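PDB 3C7M: Thiol:disulfide interchange protein DsbL from Escherichia coli, which transfers its disulfide bond to other proteins and, with its partner DsbI, forms an essential disulfide bond in the periplasmic arylsulfate sulfotransferase AssT. Local coordinates for residues Ser181-Ala184 / Met185-Ile189; Val43-Lys46 / Val47-Ile50; Ser154-Val157 / Ala158-Gln161; Gly129-Gln132 / Ala133-Glu136. All blocks are in the same frame, centred on the assembly; numbering follows the deposited sequence.

Interaction 1: Ser181-Ala184 / Met185-Ile189; sequences SIDA and MADLI. With CD (cadmium ion), chain E.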
ATOM      1  N   SER A 181       5.370  16.702  -8.510  1.00 14.53           N
ATOM      2  CA  SER A 181       5.890  17.157  -7.220  1.00 13.70           C
ATOM      3  C   SER A 181       4.968  16.790  -6.067  1.00 12.76           C
ATOM      4  O   SER A 181       3.797  16.458  -6.272  1.00 12.47           O
ATOM      5  CB  SER A 181       6.102  18.675  -7.231  1.00 13.75           C
ATOM      6  OG  SER A 181       4.856  19.350  -7.273  1.00 14.47           O
ATOM      7  N   ILE A 182       5.507  16.870  -4.850  1.00 12.05           N
ATOM      8  CA  ILE A 182       4.722  16.669  -3.639  1.00 11.50           C
ATOM      9  C   ILE A 182       3.584  17.692  -3.579  1.00 11.26           C
ATOM     10  O   ILE A 182       2.432  17.337  -3.343  1.00 10.92           O
ATOM     11  CB  ILE A 182       5.612  16.754  -2.379  1.00 11.75           C
ATOM     12  CG1 ILE A 182       6.498  15.510  -2.271  1.00 11.36           C
ATOM     13  CG2 ILE A 182       4.771  16.916  -1.116  1.00 11.47           C
ATOM     14  CD1 ILE A 182       7.736  15.714  -1.412  1.00 12.07           C
ATOM     15  N   ASP A 183       3.906  18.958  -3.834  1.00 11.13           N
ATOM     16  CA  ASP A 183       2.892  19.997  -3.754  1.00 10.91           C
ATOM     17  C   ASP A 183       1.757  19.789  -4.752  1.00 10.68           C
ATOM     18  O   ASP A 183       0.587  19.864  -4.384  1.00 10.45           O
ATOM     19  CB  ASP A 183       3.503  21.385  -3.920  1.00 11.03           C
ATOM     20  CG  ASP A 183       2.482  22.483  -3.737  1.00 12.06           C
ATOM     21  OD1 ASP A 183       1.767  22.805  -4.718  1.00 11.08           O
ATOM     22  OD2 ASP A 183       2.384  23.000  -2.599  1.00 13.29           O
ATOM     23  N   ALA A 184       2.113  19.512  -6.005  1.00 10.96           N
ATOM     24  CA  ALA A 184       1.123  19.352  -7.066  1.00 11.24           C
ATOM     25  C   ALA A 184       0.234  18.142  -6.802  1.00 11.29           C
ATOM     26  O   ALA A 184      -0.970  18.194  -7.040  1.00 11.60           O
ATOM     27  CB  ALA A 184       1.794  19.227  -8.408  1.00 11.49           C
ATOM     28  N   MET A 185       0.826  17.065  -6.287  1.00 11.26           N
ATOM     29  CA  MET A 185       0.045  15.878  -5.964  1.00 11.30           C
ATOM     30  C   MET A 185      -0.930  16.153  -4.824  1.00 11.18           C
ATOM     31  O   MET A 185      -2.087  15.734  -4.870  1.00 11.31           O
ATOM     32  CB  MET A 185       0.945  14.696  -5.613  1.00 11.13           C
ATOM     33  CG  MET A 185       0.189  13.375  -5.603  1.00 11.74           C
ATOM     34  SD  MET A 185       1.259  12.039  -5.075  1.00 12.38           S
ATOM     35  CE  MET A 185       0.086  10.694  -5.083  1.00 13.53           C
ATOM     36  N   ALA A 186      -0.466  16.874  -3.804  1.00 10.84           N
ATOM     37  CA  ALA A 186      -1.323  17.226  -2.683  1.00 10.86           C
ATOM     38  C   ALA A 186      -2.454  18.153  -3.153  1.00 10.59           C
ATOM     39  O   ALA A 186      -3.603  17.957  -2.762  1.00 10.29           O
ATOM     40  CB  ALA A 186      -0.515  17.877  -1.577  1.00 11.03           C
ATOM     41  N   ASP A 187      -2.123  19.131  -4.008  1.00 10.65           N
ATOM     42  CA  ASP A 187      -3.129  20.021  -4.607  1.00 10.68           C
ATOM     43  C   ASP A 187      -4.206  19.201  -5.329  1.00 10.84           C
ATOM     44  O   ASP A 187      -5.403  19.433  -5.134  1.00 11.50           O
ATOM     45  CB  ASP A 187      -2.496  20.999  -5.613  1.00 11.02           C
ATOM     46  CG  ASP A 187      -1.683  22.105  -4.953  1.00 10.80           C
ATOM     47  OD1 ASP A 187      -1.452  22.076  -3.725  1.00 11.69           O
ATOM     48  OD2 ASP A 187      -1.247  23.010  -5.700  1.00 11.87           O
ATOM     49  N   LEU A 188      -3.762  18.245  -6.148  1.00 10.89           N
ATOM     50  CA  LEU A 188      -4.673  17.400  -6.921  1.00 11.15           C
ATOM     51  C   LEU A 188      -5.585  16.590  -6.009  1.00 11.02           C
ATOM     52  O   LEU A 188      -6.798  16.542  -6.227  1.00 11.19           O
ATOM     53  CB  LEU A 188      -3.897  16.475  -7.861  1.00 10.71           C
ATOM     54  CG  LEU A 188      -4.688  15.404  -8.621  1.00 11.09           C
ATOM     55  CD1 LEU A 188      -5.803  16.005  -9.478  1.00 11.74           C
ATOM     56  CD2 LEU A 188      -3.740  14.599  -9.477  1.00 11.72           C
ATOM     57  N   ILE A 189      -5.005  15.964  -4.984  1.00 10.98           N
ATOM     58  CA  ILE A 189      -5.790  15.161  -4.045  1.00 11.60           C
ATOM     59  C   ILE A 189      -6.891  15.987  -3.377  1.00 12.36           C
ATOM     60  O   ILE A 189      -8.016  15.511  -3.208  1.00 12.11           O
ATOM     61  CB  ILE A 189      -4.898  14.458  -2.987  1.00 11.18           C
ATOM     62  CG1 ILE A 189      -4.089  13.334  -3.634  1.00 11.16           C
ATOM     63  CG2 ILE A 189      -5.745  13.898  -1.839  1.00 10.77           C
ATOM     64  CD1 ILE A 189      -2.898  12.908  -2.801  1.00 10.62           C
TER
HETATM   65 CD    CD E 198       0.016  24.079  -4.101  0.95 11.16          CD
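A cadmium ion joins Asp183 to Asp187 one turn further along the helix. Asp183 gives a single oxygen, OD1, 2.3 Å from the metal, whereas Asp187 chelates it with both carboxylate oxygens, OD2 at 2.3 Å and OD1 at 2.5 Å; one more atom from elsewhere in the structure completes the ligands seen. The two carboxylate planes stand 75° apart, one oxygen reaching the metal from the earlier turn and a forked pair from the later one. Different first torsions bring them together: Asp183 swings CG away from its own N (chi1 -176°) and forward, while Asp187 holds CG beside its N (chi1 -73°) and leans back. Asp183 OD1 and Asp187 OD2 come within 3.2 Å of each other, a closeness of two acceptors that the metal charge probably makes tolerable.

Beneath the ion the backbone is regular. Asp187 N donates to Asp183 O over 2.8 Å, a nearly straight bond between the very residues that hold the metal. At the start of the helix Ser181 OG accepts from Ala184 N at 3.0 Å, and Ser181 O receives Met185 N. The other side of the helix faces inward: Met185 runs extended toward Val39, Ile179 and Tyr166, and Ile182 and Ile189 rest on Val43 of helix 40-46. The arrangement is an i, i+4 carboxylate metal site on the outer face of a serine N-capped helix, the last helix of the thioredoxin fold.

Interaction 2: Val43-Lys46 / Val47-Ile50; sequences VSEK and VKDI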
ATOM      1  N   VAL A  43       3.189  13.551   0.955  1.00 11.23           N
ATOM      2  CA  VAL A  43       1.873  13.878   0.401  1.00 11.46           C
ATOM      3  C   VAL A  43       0.740  13.446   1.335  1.00 11.88           C
ATOM      4  O   VAL A  43      -0.186  14.220   1.576  1.00 11.72           O
ATOM      5  CB  VAL A  43       1.679  13.309  -1.033  1.00 11.32           C
ATOM      6  CG1 VAL A  43       0.237  13.459  -1.494  1.00 12.46           C
ATOM      7  CG2 VAL A  43       2.593  14.011  -2.008  1.00 11.72           C
ATOM      8  N   SER A  44       0.816  12.224   1.865  1.00 12.18           N
ATOM      9  CA  SER A  44      -0.226  11.716   2.763  0.50 12.57           C
ATOM     10  C   SER A  44      -0.316  12.547   4.039  1.00 13.00           C
ATOM     11  O   SER A  44      -1.404  12.797   4.550  1.00 13.39           O
ATOM     12  CB  SER A  44       0.006  10.242   3.094  0.50 12.47           C
ATOM     13  OG  SER A  44       0.074   9.464   1.914  0.50 11.75           O
ATOM     14  N   GLU A  45       0.834  12.993   4.541  1.00 13.56           N
ATOM     15  CA  GLU A  45       0.893  13.840   5.727  1.00 14.28           C
ATOM     16  C   GLU A  45       0.177  15.165   5.466  1.00 14.20           C
ATOM     17  O   GLU A  45      -0.549  15.680   6.329  1.00 15.06           O
ATOM     18  CB  GLU A  45       2.360  14.078   6.120  1.00 14.80           C
ATOM     19  CG  GLU A  45       2.597  15.136   7.201  0.50 16.08           C
ATOM     20  CD  GLU A  45       2.107  14.723   8.577  0.50 18.20           C
ATOM     21  OE1 GLU A  45       2.005  13.506   8.851  0.50 18.99           O
ATOM     22  OE2 GLU A  45       1.831  15.627   9.395  0.50 19.80           O
ATOM     23  N   LYS A  46       0.371  15.705   4.266  1.00 13.62           N
ATOM     24  CA  LYS A  46      -0.230  16.980   3.890  1.00 13.14           C
ATOM     25  C   LYS A  46      -1.745  16.919   3.804  1.00 13.41           C
ATOM     26  O   LYS A  46      -2.415  17.915   4.068  1.00 14.32           O
ATOM     27  CB  LYS A  46       0.352  17.497   2.575  1.00 12.63           C
ATOM     28  CG  LYS A  46       1.764  18.053   2.712  1.00 11.78           C
ATOM     29  CD  LYS A  46       2.380  18.396   1.366  1.00 11.16           C
ATOM     30  CE  LYS A  46       1.688  19.570   0.682  1.00 11.07           C
ATOM     31  NZ  LYS A  46       1.697  20.815   1.532  1.00 11.48           N
ATOM     32  N   VAL A  47      -2.284  15.749   3.453  1.00 13.03           N
ATOM     33  CA  VAL A  47      -3.735  15.608   3.260  1.00 12.80           C
ATOM     34  C   VAL A  47      -4.448  14.797   4.355  1.00 13.12           C
ATOM     35  O   VAL A  47      -5.626  14.466   4.209  1.00 12.67           O
ATOM     36  CB  VAL A  47      -4.086  15.041   1.844  1.00 12.17           C
ATOM     37  CG1 VAL A  47      -3.599  15.987   0.739  1.00 12.38           C
ATOM     38  CG2 VAL A  47      -3.499  13.639   1.645  1.00 12.43           C
ATOM     39  N   LYS A  48      -3.749  14.504   5.453  0.75 13.49           N
ATOM     40  CA  LYS A  48      -4.312  13.648   6.503  0.75 14.46           C
ATOM     41  C   LYS A  48      -5.554  14.239   7.184  0.75 14.48           C
ATOM     42  O   LYS A  48      -6.335  13.502   7.794  0.75 14.98           O
ATOM     43  CB  LYS A  48      -3.248  13.252   7.533  0.75 14.85           C
ATOM     44  CG  LYS A  48      -2.806  14.369   8.459  0.75 16.46           C
ATOM     45  CD  LYS A  48      -1.728  13.890   9.409  0.75 19.29           C
ATOM     46  CE  LYS A  48      -1.473  14.927  10.485  0.75 20.69           C
ATOM     47  NZ  LYS A  48      -0.237  14.631  11.257  0.75 22.13           N
ATOM     48  N   ASP A  49      -5.733  15.555   7.071  1.00 14.52           N
ATOM     49  CA  ASP A  49      -6.915  16.224   7.633  1.00 14.96           C
ATOM     50  C   ASP A  49      -8.191  15.956   6.838  1.00 14.81           C
ATOM     51  O   ASP A  49      -9.294  16.147   7.363  1.00 15.60           O
ATOM     52  CB  ASP A  49      -6.696  17.736   7.717  1.00 15.37           C
ATOM     53  CG  ASP A  49      -6.403  18.350   6.360  1.00 16.76           C
ATOM     54  OD1 ASP A  49      -5.350  18.019   5.774  1.00 19.22           O
ATOM     55  OD2 ASP A  49      -7.229  19.146   5.865  1.00 19.26           O
ATOM     56  N   ILE A  50      -8.049  15.543   5.576  1.00 13.83           N
ATOM     57  CA  ILE A  50      -9.208  15.307   4.709  1.00 13.39           C
ATOM     58  C   ILE A  50      -9.392  13.845   4.289  1.00 12.92           C
ATOM     59  O   ILE A  50     -10.527  13.409   4.066  1.00 13.43           O
ATOM     60  CB  ILE A  50      -9.234  16.241   3.459  1.00 13.43           C
ATOM     61  CG1 ILE A  50      -7.919  16.191   2.666  1.00 13.14           C
ATOM     62  CG2 ILE A  50      -9.564  17.673   3.880  1.00 14.09           C
ATOM     63  CD1 ILE A  50      -8.054  16.603   1.211  1.00 13.20           C
TER
HETATM   64  O   HOH W   1       1.396  12.696  11.507  1.00 50.44           O
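Helix 40-46 unwinds through Val43-Ile50: Val47 is the first residue to leave helical angles, and its N makes two weak bonds, to Val43 O at 3.2 Å and to Ser44 O at 3.3 Å. Beyond it a further turn closes when Ile50 N donates to Val47 O. Val47 CG2 lies 3.4 Å from Val43 O.

On the outer side Glu45 and Lys48 run alongside each other and point the same way. Lys48 starts with CG wedged between its backbone N and carbonyl carbon (chi1 72°) and then stays extended, its CG passing 3.4 Å from Glu45 O; Glu45 bends at chi2 to meet it. In the conformer described here, one of two, Lys48 NZ forms a salt bridge with Glu45 OE2 at 3.0 Å, approaching on the syn side and 27° out of the carboxylate plane. A water donates to Glu45 OE1 at 2.8 Å and also neighbours the ammonium group, so both carboxylate oxygens have partners.

This is the exit of the helix in a beta-alpha-beta crossover of the thioredoxin fold, where the chain passes from strand 20-25 through helices 30-38 and 40-46 to the parallel strand 52-57. Past the helix end, the Ile50 side chain touches Arg190 of helix 182-193. Two acceptors, Lys46 O and Asp49 OD1, come within 3.4 Å of each other, probably because both engage NH2 of this Arg190, the carbonyl by a hydrogen bond and the aspartate by a salt bridge.

Interaction 3: Ser154-Val157 / Ala158-Gln161; sequences SYDV and AKIQ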
ATOM      1  N   SER A 154      -7.720  -4.642  -5.675  1.00  9.06           N
ATOM      2  CA  SER A 154      -6.482  -4.090  -6.227  1.00  9.29           C
ATOM      3  C   SER A 154      -6.246  -4.519  -7.670  1.00  9.37           C
ATOM      4  O   SER A 154      -5.732  -3.750  -8.481  1.00 10.23           O
ATOM      5  CB  SER A 154      -5.283  -4.506  -5.372  1.00  9.55           C
ATOM      6  OG  SER A 154      -5.410  -4.022  -4.044  1.00  9.26           O
ATOM      7  N   TYR A 155      -6.638  -5.749  -7.984  1.00  9.23           N
ATOM      8  CA  TYR A 155      -6.345  -6.323  -9.285  1.00  9.50           C
ATOM      9  C   TYR A 155      -6.984  -5.511 -10.403  1.00  9.51           C
ATOM     10  O   TYR A 155      -6.316  -5.146 -11.366  1.00 10.22           O
ATOM     11  CB  TYR A 155      -6.799  -7.780  -9.309  1.00  9.65           C
ATOM     12  CG  TYR A 155      -6.501  -8.533 -10.592  1.00 10.52           C
ATOM     13  CD1 TYR A 155      -7.407  -8.528 -11.656  1.00 10.78           C
ATOM     14  CD2 TYR A 155      -5.329  -9.274 -10.728  1.00 10.93           C
ATOM     15  CE1 TYR A 155      -7.142  -9.251 -12.829  1.00 11.77           C
ATOM     16  CE2 TYR A 155      -5.059  -9.991 -11.893  1.00 13.28           C
ATOM     17  CZ  TYR A 155      -5.968  -9.970 -12.938  1.00 12.24           C
ATOM     18  OH  TYR A 155      -5.699 -10.684 -14.096  1.00 15.36           O
ATOM     19  N   ASP A 156      -8.269  -5.212 -10.253  1.00  9.55           N
ATOM     20  CA  ASP A 156      -8.984  -4.473 -11.292  1.00  9.79           C
ATOM     21  C   ASP A 156      -8.545  -3.016 -11.363  1.00 10.57           C
ATOM     22  O   ASP A 156      -8.530  -2.418 -12.439  1.00 11.49           O
ATOM     23  CB  ASP A 156     -10.494  -4.610 -11.110  1.00  9.57           C
ATOM     24  CG  ASP A 156     -11.002  -6.002 -11.488  1.00  9.37           C
ATOM     25  OD1 ASP A 156     -10.336  -6.686 -12.295  1.00 11.13           O
ATOM     26  OD2 ASP A 156     -12.070  -6.398 -10.985  1.00 11.73           O
ATOM     27  N   VAL A 157      -8.149  -2.448 -10.235  1.00 10.10           N
ATOM     28  CA  VAL A 157      -7.649  -1.070 -10.256  1.00 10.63           C
ATOM     29  C   VAL A 157      -6.281  -1.002 -10.949  1.00 11.23           C
ATOM     30  O   VAL A 157      -5.994  -0.073 -11.728  1.00 11.28           O
ATOM     31  CB  VAL A 157      -7.586  -0.481  -8.829  1.00 10.26           C
ATOM     32  CG1 VAL A 157      -6.879   0.881  -8.821  1.00 10.85           C
ATOM     33  CG2 VAL A 157      -9.001  -0.344  -8.255  1.00 10.83           C
ATOM     34  N   ALA A 158      -5.434  -1.989 -10.670  1.00 11.79           N
ATOM     35  CA  ALA A 158      -4.091  -2.038 -11.242  1.00 12.90           C
ATOM     36  C   ALA A 158      -4.067  -2.122 -12.776  1.00 13.98           C
ATOM     37  O   ALA A 158      -3.063  -1.776 -13.395  1.00 14.23           O
ATOM     38  CB  ALA A 158      -3.282  -3.185 -10.623  1.00 12.80           C
ATOM     39  N   LYS A 159      -5.166  -2.585 -13.370  1.00 15.11           N
ATOM     40  CA  LYS A 159      -5.282  -2.721 -14.833  1.00 16.11           C
ATOM     41  C   LYS A 159      -5.208  -1.411 -15.596  1.00 16.51           C
ATOM     42  O   LYS A 159      -4.767  -1.377 -16.753  1.00 17.50           O
ATOM     43  CB  LYS A 159      -6.621  -3.353 -15.201  1.00 16.69           C
ATOM     44  CG  LYS A 159      -6.770  -4.801 -14.840  1.00 17.50           C
ATOM     45  CD  LYS A 159      -8.173  -5.235 -15.192  1.00 18.34           C
ATOM     46  CE  LYS A 159      -8.383  -6.699 -14.902  1.00 19.44           C
ATOM     47  NZ  LYS A 159      -9.751  -7.100 -15.302  1.00 19.27           N
ATOM     48  N   ILE A 160      -5.678  -0.337 -14.968  1.00 16.35           N
ATOM     49  CA  ILE A 160      -5.855   0.934 -15.658  1.00 16.84           C
ATOM     50  C   ILE A 160      -4.517   1.553 -16.049  1.00 16.38           C
ATOM     51  O   ILE A 160      -4.292   1.861 -17.224  1.00 16.96           O
ATOM     52  CB  ILE A 160      -6.714   1.899 -14.825  1.00 17.17           C
ATOM     53  CG1 ILE A 160      -8.136   1.359 -14.745  1.00 18.91           C
ATOM     54  CG2 ILE A 160      -6.729   3.290 -15.451  1.00 18.11           C
ATOM     55  CD1 ILE A 160      -8.680   1.276 -13.372  1.00 20.49           C
ATOM     56  N   GLN A 161      -3.624   1.717 -15.075  1.00 15.13           N
ATOM     57  CA  GLN A 161      -2.322   2.324 -15.351  1.00 14.47           C
ATOM     58  C   GLN A 161      -1.206   1.752 -14.475  1.00 14.21           C
ATOM     59  O   GLN A 161      -0.191   2.405 -14.226  1.00 14.31           O
ATOM     60  CB  GLN A 161      -2.409   3.860 -15.257  1.00 14.28           C
ATOM     61  CG  GLN A 161      -3.014   4.399 -13.953  1.00 14.96           C
ATOM     62  CD  GLN A 161      -1.960   4.682 -12.909  1.00 15.57           C
ATOM     63  OE1 GLN A 161      -1.084   5.530 -13.108  1.00 16.61           O
ATOM     64  NE2 GLN A 161      -2.026   3.969 -11.791  1.00 13.94           N
TER
HETATM   65  O   HOH W   2      -3.860   1.507 -12.194  1.00 11.55           O
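Lys159 reaches back along the helix to Asp156 and Tyr155 together. Its NZ forms a salt bridge with Asp156 OD1 at 3.1 Å, coming from above the carboxylate plane, while its CE lies 3.5 Å from Tyr155 CE1, oblique to the ring. The lysine is fully extended beyond CG, and its chi1 of -70° aims it toward the helix start, side by side with Asp156. The same Asp156 OD1 sits in plane at the edge of the Tyr155 ring.

The backbone beneath loosens as it goes. Ala158 N makes a sound bond to Ser154 O at 2.8 Å, but Lys159 N has just weak ones to Tyr155 O and Asp156 O, and Ile160 N turns to Val157 O at 3.3 Å. A water donates to Val157 O at 2.7 Å and accepts from N and NE2 of Gln161, bridging the opened turn.

Further out, Gln161 OE1 accepts from Thr176 N, and Val157 packs on Val24, Ala165 and Val167 of the central sheet. Charge thus stays on the exposed side, where solvent probably tempers the salt bridge, while the weakly bonded last turn probably relies in part on the water and the Gln161 amide.

Interaction 4: Gly129-Gln132 / Ala133-Glu136; sequences GMSQ and ADFE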
ATOM      1  N   GLY A 129       9.869  -6.558  13.986  1.00 12.01           N
ATOM      2  CA  GLY A 129       9.987  -6.979  15.386  1.00 12.23           C
ATOM      3  C   GLY A 129       8.829  -7.841  15.864  1.00 12.43           C
ATOM      4  O   GLY A 129       8.507  -7.855  17.063  1.00 13.55           O
ATOM      5  N   MET A 130       8.202  -8.568  14.939  1.00 11.96           N
ATOM      6  CA  MET A 130       7.095  -9.455  15.273  1.00 12.02           C
ATOM      7  C   MET A 130       7.538 -10.903  15.160  1.00 11.59           C
ATOM      8  O   MET A 130       8.249 -11.273  14.215  1.00 11.40           O
ATOM      9  CB  MET A 130       5.874  -9.194  14.371  1.00 11.80           C
ATOM     10  CG  MET A 130       4.701 -10.144  14.640  1.00 12.88           C
ATOM     11  SD  MET A 130       3.222  -9.793  13.666  1.00 13.81           S
ATOM     12  CE  MET A 130       2.422  -8.551  14.667  1.00 16.14           C
ATOM     13  N   SER A 131       7.125 -11.717  16.129  1.00 11.37           N
ATOM     14  CA  SER A 131       7.418 -13.147  16.096  1.00 11.34           C
ATOM     15  C   SER A 131       6.534 -13.874  15.092  1.00 11.20           C
ATOM     16  O   SER A 131       5.406 -13.453  14.796  1.00 10.84           O
ATOM     17  CB  SER A 131       7.263 -13.783  17.490  1.00 11.19           C
ATOM     18  OG  SER A 131       5.904 -13.834  17.893  1.00 12.79           O
ATOM     19  N   GLN A 132       7.057 -14.978  14.568  1.00 11.25           N
ATOM     20  CA  GLN A 132       6.289 -15.860  13.696  1.00 11.73           C
ATOM     21  C   GLN A 132       4.989 -16.304  14.360  1.00 11.84           C
ATOM     22  O   GLN A 132       3.929 -16.262  13.741  1.00 11.39           O
ATOM     23  CB  GLN A 132       7.123 -17.078  13.300  1.00 12.16           C
ATOM     24  CG  GLN A 132       6.453 -17.977  12.262  1.00 13.57           C
ATOM     25  CD  GLN A 132       6.298 -17.316  10.902  0.50 14.88           C
ATOM     26  OE1 GLN A 132       7.120 -16.493  10.498  0.50 16.62           O
ATOM     27  NE2 GLN A 132       5.244 -17.685  10.183  0.50 16.42           N
ATOM     28  N   ALA A 133       5.077 -16.716  15.625  1.00 12.28           N
ATOM     29  CA  ALA A 133       3.896 -17.157  16.363  1.00 12.22           C
ATOM     30  C   ALA A 133       2.833 -16.057  16.438  1.00 12.23           C
ATOM     31  O   ALA A 133       1.651 -16.320  16.206  1.00 12.62           O
ATOM     32  CB  ALA A 133       4.285 -17.635  17.767  1.00 12.68           C
ATOM     33  N   ASP A 134       3.257 -14.828  16.734  1.00 12.23           N
ATOM     34  CA  ASP A 134       2.315 -13.706  16.821  1.00 12.71           C
ATOM     35  C   ASP A 134       1.651 -13.397  15.482  1.00 12.36           C
ATOM     36  O   ASP A 134       0.448 -13.134  15.426  1.00 12.55           O
ATOM     37  CB  ASP A 134       2.991 -12.457  17.379  1.00 13.24           C
ATOM     38  CG  ASP A 134       3.200 -12.524  18.881  1.00 15.10           C
ATOM     39  OD1 ASP A 134       2.839 -13.547  19.503  1.00 17.91           O
ATOM     40  OD2 ASP A 134       3.715 -11.540  19.438  1.00 16.94           O
ATOM     41  N   PHE A 135       2.438 -13.441  14.409  1.00 11.81           N
ATOM     42  CA  PHE A 135       1.910 -13.256  13.059  1.00 11.62           C
ATOM     43  C   PHE A 135       0.842 -14.305  12.730  1.00 12.27           C
ATOM     44  O   PHE A 135      -0.235 -13.978  12.218  1.00 12.37           O
ATOM     45  CB  PHE A 135       3.057 -13.306  12.043  1.00 11.04           C
ATOM     46  CG  PHE A 135       2.608 -13.513  10.625  1.00  9.77           C
ATOM     47  CD1 PHE A 135       1.972 -12.490   9.926  1.00  9.62           C
ATOM     48  CD2 PHE A 135       2.819 -14.736   9.983  1.00  9.76           C
ATOM     49  CE1 PHE A 135       1.552 -12.678   8.606  1.00  9.34           C
ATOM     50  CE2 PHE A 135       2.400 -14.934   8.664  1.00 10.52           C
ATOM     51  CZ  PHE A 135       1.762 -13.895   7.980  1.00 10.20           C
ATOM     52  N   GLU A 136       1.132 -15.566  13.034  1.00 12.61           N
ATOM     53  CA  GLU A 136       0.200 -16.637  12.703  1.00 13.72           C
ATOM     54  C   GLU A 136      -1.129 -16.475  13.443  1.00 13.76           C
ATOM     55  O   GLU A 136      -2.198 -16.654  12.857  1.00 14.18           O
ATOM     56  CB  GLU A 136       0.836 -18.004  12.951  1.00 13.96           C
ATOM     57  CG  GLU A 136       1.940 -18.315  11.946  1.00 16.48           C
ATOM     58  CD  GLU A 136       2.715 -19.582  12.264  1.00 20.14           C
ATOM     59  OE1 GLU A 136       2.398 -20.254  13.274  1.00 23.12           O
ATOM     60  OE2 GLU A 136       3.651 -19.905  11.500  1.00 20.92           O
TER
HETATM   61  O   HOH W   3       5.856 -10.377  18.399  1.00 19.42           O
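Ser131 and Asp134 meet where helix 132-139 begins, and hydrogen bonds dominate. Ser131 is the N-cap: its OG accepts from Asp134 N at 3.1 Å, placed there by a chi1 of 70° that turns the hydroxyl over the helix start. In the other direction the link is indirect: a water accepts from Ser131 N at 2.9 Å and donates to Asp134 OD2 at 2.6 Å. Within the first turn, Phe135 N donates to Ser131 O and Glu136 N to Gln132 O, both at 3.0 Å.

A side-chain bond joins the same two residues as this last one. Gln132, its CG anti to N (chi1 -174°) and its chain bent at chi2, carries its amide along the helix until NE2 donates to Glu136 OE2 over 3.0 Å. The glutamate oxygen lies in the amide plane but is met on its anti side, somewhat out of the carboxylate plane, and the two flat groups are turned 74° from each other. The same NE2 stands at the edge of the Phe135 ring, near its plane, 3.8 Å from CD2.

Apolar contact is carried by Met130, whose SD lies 3.9 Å from Phe135 CB while its CG passes by Asp134 CB.

Gly129, with positive phi, ends helix 117-128 in a Schellman motif, so one helix stops and the next starts within three residues. Met130 and Phe135 turn inward to Val74 of helix 65-81, and Phe135 and Gln132 also lie against Ile121 and Leu125 of helix 117-128, joining three helices of the helical insertion.

In the fold
Interactions 1 and 2 form one neighbourhood: helices 182-193 and 40-46 pack together, Ile189 CD1 lying 3.4 Å from Val43 CG1 and Ala186 CB 3.6 Å from Lys46 CE. Interaction 3 lies elsewhere beside the central sheet, its nearest atoms about 10 Å from interaction 1. Interaction 4 is remote, among the helices beyond the sheet, its centre about 37 Å from that of interaction 1. All four are partly buried, larger apolar side chains mostly inward and charged ones outward. The outward chemistry differs: metal-bound carboxylates in 1, lysine salt bridges in 2 and 3, a neutral amide to carboxylate bond in 4. Helix starts are serine-capped in 1 and 4; backbone bonding weakens in 2 and 3.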